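Local coordinates for uncharacterized protein (PDB 3D3Y) that is of unknown function but contains a domain related to the inactive C-terminal domain of M16 metallopeptidases, and may bind a metal ion, at residues I333-E336 against L337-R341; L348-E351 against Q352-M356. All blocks are in the same frame, centred on the assembly; numbering follows the deposited sequence.

Interaction 1 of 2, residues I333-E336 against L337-R341; sequences ISTE and LENIR
Leu-337 N donates to Ile-333 O at 3.0 Å, the first of four successive i to i+4 backbone bonds that make 333-341 regular alpha helix. Glu-338 lays its CG 3.4 Å from Ser-334 O, and the bend at chi2 (-52°) carries the carboxylate on toward Arg-341. One water spans the step back to Ser-334, 2.8 Å from Ser-334 OG and donating to Glu-338 OE2. Asn-339 comes next, its amide carbon 3.3 Å from Thr-335 O, and its ND2 reaches obliquely back to Glu-336 OE1 in a weak bond of 3.4 Å, the amide and carboxylate planes turned 69° apart. A stronger partner, Lys-344, takes Asn-339 OD1. Ile-340 runs its CG1 past Glu-336 O at 3.5 Å. Arg-341 turns back one turn and gives NH1 to Glu-338 OE2, a 2.7 Å salt bridge lying close to the guanidinium plane, while Leu-337 CD2 sits over one guanidinium face. Glu-338 OE2 thus holds both water and arginine. Toward the interior, Ile-333, Leu-337 and Ile-340 pack on helix 272-284; Ile-333 and Leu-337 also touch strand 255-262, Glu-336 lies against helix 289-295, and Leu-337 and Ile-340 meet helix 400-409.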
loop_
_atom_site.group_PDB
_atom_site.type_symbol
_atom_site.label_atom_id
_atom_site.label_comp_id
_atom_site.label_asym_id
_atom_site.label_seq_id
_atom_site.Cartn_x
_atom_site.Cartn_y
_atom_site.Cartn_z
ATOM N N ILE A 333 -6.478 20.253 -18.863
ATOM C CA ILE A 333 -6.262 19.890 -17.447
ATOM C C ILE A 333 -5.919 21.125 -16.602
ATOM O O ILE A 333 -6.487 21.328 -15.502
ATOM C CB ILE A 333 -5.110 18.879 -17.305
ATOM C CG1 ILE A 333 -5.516 17.516 -17.880
ATOM C CG2 ILE A 333 -4.673 18.740 -15.807
ATOM C CD1 ILE A 333 -4.295 16.564 -18.074
ATOM N N SER A 334 -4.999 21.943 -17.119
ATOM C CA SER A 334 -4.621 23.202 -16.457
ATOM C C SER A 334 -5.818 24.142 -16.281
ATOM O O SER A 334 -6.006 24.777 -15.215
ATOM C CB SER A 334 -3.542 23.922 -17.280
ATOM O OG SER A 334 -3.328 25.228 -16.755
ATOM N N THR A 335 -6.649 24.214 -17.319
ATOM C CA THR A 335 -7.872 25.035 -17.245
ATOM C C THR A 335 -8.812 24.607 -16.130
ATOM O O THR A 335 -9.316 25.456 -15.372
ATOM C CB THR A 335 -8.599 25.044 -18.587
ATOM O OG1 THR A 335 -7.729 25.676 -19.529
ATOM C CG2 THR A 335 -9.901 25.856 -18.494
ATOM N N GLU A 336 -9.046 23.301 -16.026
ATOM C CA GLU A 336 -9.883 22.791 -14.945
ATOM C C GLU A 336 -9.277 23.054 -13.577
ATOM O O GLU A 336 -9.993 23.368 -12.645
ATOM C CB GLU A 336 -10.211 21.306 -15.128
ATOM C CG GLU A 336 -11.096 21.031 -16.382
ATOM C CD GLU A 336 -12.306 21.960 -16.463
ATOM O OE1 GLU A 336 -12.876 22.325 -15.411
ATOM O OE2 GLU A 336 -12.705 22.338 -17.577
ATOM N N LEU A 337 -7.959 22.945 -13.455
ATOM C CA LEU A 337 -7.324 23.267 -12.183
ATOM C C LEU A 337 -7.505 24.750 -11.813
ATOM O O LEU A 337 -7.832 25.091 -10.670
ATOM C CB LEU A 337 -5.848 22.844 -12.187
ATOM C CG LEU A 337 -5.010 23.191 -10.945
ATOM C CD1 LEU A 337 -5.699 22.621 -9.652
ATOM C CD2 LEU A 337 -3.588 22.592 -11.132
ATOM N N GLU A 338 -7.309 25.631 -12.783
ATOM C CA GLU A 338 -7.559 27.037 -12.569
ATOM C C GLU A 338 -9.013 27.311 -12.158
ATOM O O GLU A 338 -9.273 28.156 -11.285
ATOM C CB GLU A 338 -7.186 27.831 -13.813
ATOM C CG GLU A 338 -5.654 27.890 -14.015
ATOM C CD GLU A 338 -4.912 28.386 -12.741
ATOM O OE1 GLU A 338 -5.323 29.432 -12.174
ATOM O OE2 GLU A 338 -3.934 27.705 -12.315
ATOM N N ASN A 339 -9.950 26.589 -12.772
ATOM C CA ASN A 339 -11.347 26.756 -12.428
ATOM C C ASN A 339 -11.616 26.437 -10.973
ATOM O O ASN A 339 -12.363 27.156 -10.310
ATOM C CB ASN A 339 -12.241 25.904 -13.332
ATOM C CG ASN A 339 -12.399 26.514 -14.710
ATOM O OD1 ASN A 339 -12.135 27.712 -14.908
ATOM N ND2 ASN A 339 -12.874 25.708 -15.667
ATOM N N ILE A 340 -11.027 25.346 -10.481
ATOM C CA ILE A 340 -11.127 25.036 -9.047
ATOM C C ILE A 340 -10.443 26.145 -8.233
ATOM O O ILE A 340 -11.006 26.630 -7.261
ATOM C CB ILE A 340 -10.519 23.657 -8.709
ATOM C CG1 ILE A 340 -11.300 22.532 -9.473
ATOM C CG2 ILE A 340 -10.505 23.451 -7.189
ATOM C CD1 ILE A 340 -10.601 21.148 -9.415
ATOM N N ARG A 341 -9.225 26.545 -8.609
ATOM C CA ARG A 341 -8.569 27.658 -7.886
ATOM C C ARG A 341 -9.490 28.886 -7.787
ATOM O O ARG A 341 -9.551 29.560 -6.738
ATOM C CB ARG A 341 -7.237 28.046 -8.544
ATOM C CG ARG A 341 -6.184 26.976 -8.366
ATOM C CD ARG A 341 -4.875 27.215 -9.174
ATOM N NE ARG A 341 -3.828 26.375 -8.605
ATOM C CZ ARG A 341 -2.648 26.116 -9.161
ATOM N NH1 ARG A 341 -2.345 26.581 -10.379
ATOM N NH2 ARG A 341 -1.775 25.365 -8.492
HETATM O O HOH W 1 -2.818 25.473 -14.044
#

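Interaction 2 of 2, residues L348-E351 against Q352-M356; sequences LEIE and QTKAM
With chi1 at -59°, Thr-353 holds OG1 beside its own backbone N and turned back toward Glu-349 O, to which the hydroxyl donates at 2.7 Å. Chi1 of Ile-350 (-52°) sets CG1 beside the backbone N and CG2 anti to it, alongside the extended chain of Lys-354; the two side chains point the same way, and CG2 meets Lys-354 CE at 3.6 Å. Glu-349 O also receives Thr-353 N at 3.1 Å, so two donors of one residue grip the carbonyl from opposite faces of its plane. This doubled i to i+4 link, a threonine hydroxyl bonded back to the preceding turn, is a common way for a helix to satisfy a buried hydroxyl, here within helix 347-364 of the M16-type domain. The same OG1 is also hydrogen-bonded to His-287, and Thr-353 and Ile-350 both rest on helix 272-284. On the side away from Ile-350 and Lys-354, Leu-348 and Gln-352 meet obliquely in van der Waals contact: Gln-352 OE1 lies 3.6 Å from the branch point Leu-348 CG, and Gln-352 CG packs on Leu-348 CD1 at 3.8 Å. Lys-354 carries NZ past Ile-350 to the backbone carbonyls of Val-398 and Asn-396.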
loop_
_atom_site.group_PDB
_atom_site.type_symbol
_atom_site.label_atom_id
_atom_site.label_comp_id
_atom_site.label_asym_id
_atom_site.label_seq_id
_atom_site.Cartn_x
_atom_site.Cartn_y
_atom_site.Cartn_z
ATOM N N LEU A 348 -23.565 20.742 -6.841
ATOM C CA LEU A 348 -23.707 19.318 -7.082
ATOM C C LEU A 348 -22.335 18.630 -7.145
ATOM O O LEU A 348 -22.176 17.533 -6.626
ATOM C CB LEU A 348 -24.547 19.049 -8.343
ATOM C CG LEU A 348 -24.828 17.566 -8.621
ATOM C CD1 LEU A 348 -25.787 16.947 -7.563
ATOM C CD2 LEU A 348 -25.364 17.342 -10.051
ATOM N N GLU A 349 -21.344 19.273 -7.768
ATOM C CA GLU A 349 -19.968 18.760 -7.730
ATOM C C GLU A 349 -19.505 18.403 -6.300
ATOM O O GLU A 349 -19.033 17.295 -6.056
ATOM C CB GLU A 349 -18.989 19.760 -8.369
ATOM C CG GLU A 349 -19.131 19.841 -9.880
ATOM C CD GLU A 349 -18.213 20.868 -10.479
ATOM O OE1 GLU A 349 -18.243 22.030 -10.041
ATOM O OE2 GLU A 349 -17.484 20.521 -11.412
ATOM N N ILE A 350 -19.656 19.335 -5.365
ATOM C CA ILE A 350 -19.181 19.122 -3.979
ATOM C C ILE A 350 -20.032 18.084 -3.269
ATOM O O ILE A 350 -19.484 17.212 -2.586
ATOM C CB ILE A 350 -19.216 20.410 -3.132
ATOM C CG1 ILE A 350 -18.506 21.545 -3.829
ATOM C CG2 ILE A 350 -18.508 20.223 -1.780
ATOM C CD1 ILE A 350 -19.171 22.840 -3.524
ATOM N N GLU A 351 -21.354 18.190 -3.425
ATOM C CA GLU A 351 -22.312 17.332 -2.730
ATOM C C GLU A 351 -22.116 15.879 -3.175
ATOM O O GLU A 351 -22.046 14.970 -2.340
ATOM C CB GLU A 351 -23.773 17.759 -3.029
ATOM C CG GLU A 351 -24.249 19.082 -2.363
ATOM C CD GLU A 351 -25.727 19.471 -2.722
ATOM O OE1 GLU A 351 -26.318 18.907 -3.697
ATOM O OE2 GLU A 351 -26.299 20.339 -2.010
ATOM N N GLN A 352 -22.013 15.663 -4.489
ATOM C CA GLN A 352 -21.744 14.323 -5.002
ATOM C C GLN A 352 -20.405 13.767 -4.539
ATOM O O GLN A 352 -20.306 12.600 -4.215
ATOM C CB GLN A 352 -21.793 14.286 -6.531
ATOM C CG GLN A 352 -23.181 14.185 -7.084
ATOM C CD GLN A 352 -23.134 13.704 -8.519
ATOM O OE1 GLN A 352 -23.095 14.518 -9.441
ATOM N NE2 GLN A 352 -23.070 12.377 -8.716
ATOM N N THR A 353 -19.380 14.613 -4.499
ATOM C CA THR A 353 -18.062 14.189 -4.004
ATOM C C THR A 353 -18.139 13.772 -2.532
ATOM O O THR A 353 -17.649 12.703 -2.178
ATOM C CB THR A 353 -17.015 15.289 -4.214
ATOM O OG1 THR A 353 -16.941 15.570 -5.620
ATOM C CG2 THR A 353 -15.648 14.875 -3.665
ATOM N N LYS A 354 -18.770 14.596 -1.688
ATOM C CA LYS A 354 -18.916 14.253 -0.259
ATOM C C LYS A 354 -19.696 12.928 -0.046
ATOM O O LYS A 354 -19.268 12.066 0.724
ATOM C CB LYS A 354 -19.531 15.402 0.538
ATOM C CG LYS A 354 -18.667 16.694 0.580
ATOM C CD LYS A 354 -19.369 17.805 1.347
ATOM C CE LYS A 354 -18.402 18.957 1.609
ATOM N NZ LYS A 354 -19.039 20.108 2.321
ATOM N N ALA A 355 -20.803 12.754 -0.776
ATOM C CA ALA A 355 -21.620 11.527 -0.688
ATOM C C ALA A 355 -20.793 10.271 -1.007
ATOM O O ALA A 355 -20.814 9.283 -0.256
ATOM C CB ALA A 355 -22.846 11.629 -1.646
HETATM N N MSE A 356 -20.020 10.336 -2.091
HETATM C CA MSE A 356 -19.245 9.173 -2.526
HETATM C C MSE A 356 -18.078 8.891 -1.578
HETATM O O MSE A 356 -17.786 7.747 -1.298
HETATM C CB MSE A 356 -18.779 9.317 -3.986
HETATM C CG MSE A 356 -19.954 9.129 -4.971
HETATM SE SE MSE A 356 -19.431 9.335 -6.818
HETATM C CE MSE A 356 -18.610 7.573 -7.055
#

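In the fold
Interactions 1 and 2 occupy consecutive helices, 326-341 and 347-364, their centres about 18 Å apart and nearest atoms about 6 Å apart. Four of eight touching residues are buried in interaction 1, two of eight in interaction 2. Both rest on helix 272-284, interaction 1 by Ile-333, Leu-337 and Ile-340, interaction 2 by Ile-350 and Thr-353; interaction 1 also reaches strand 255-262. Lys-289 links them indirectly, touching Glu-336 and Ile-340 and forming a salt bridge with Glu-349. In 333-341 the outer face carries charge and water, and polar links join side chains; in 348-356 the hydroxyl of buried Thr-353 bonds to a backbone carbonyl, while the more exposed Leu-348 and Gln-352 meet by van der Waals contact.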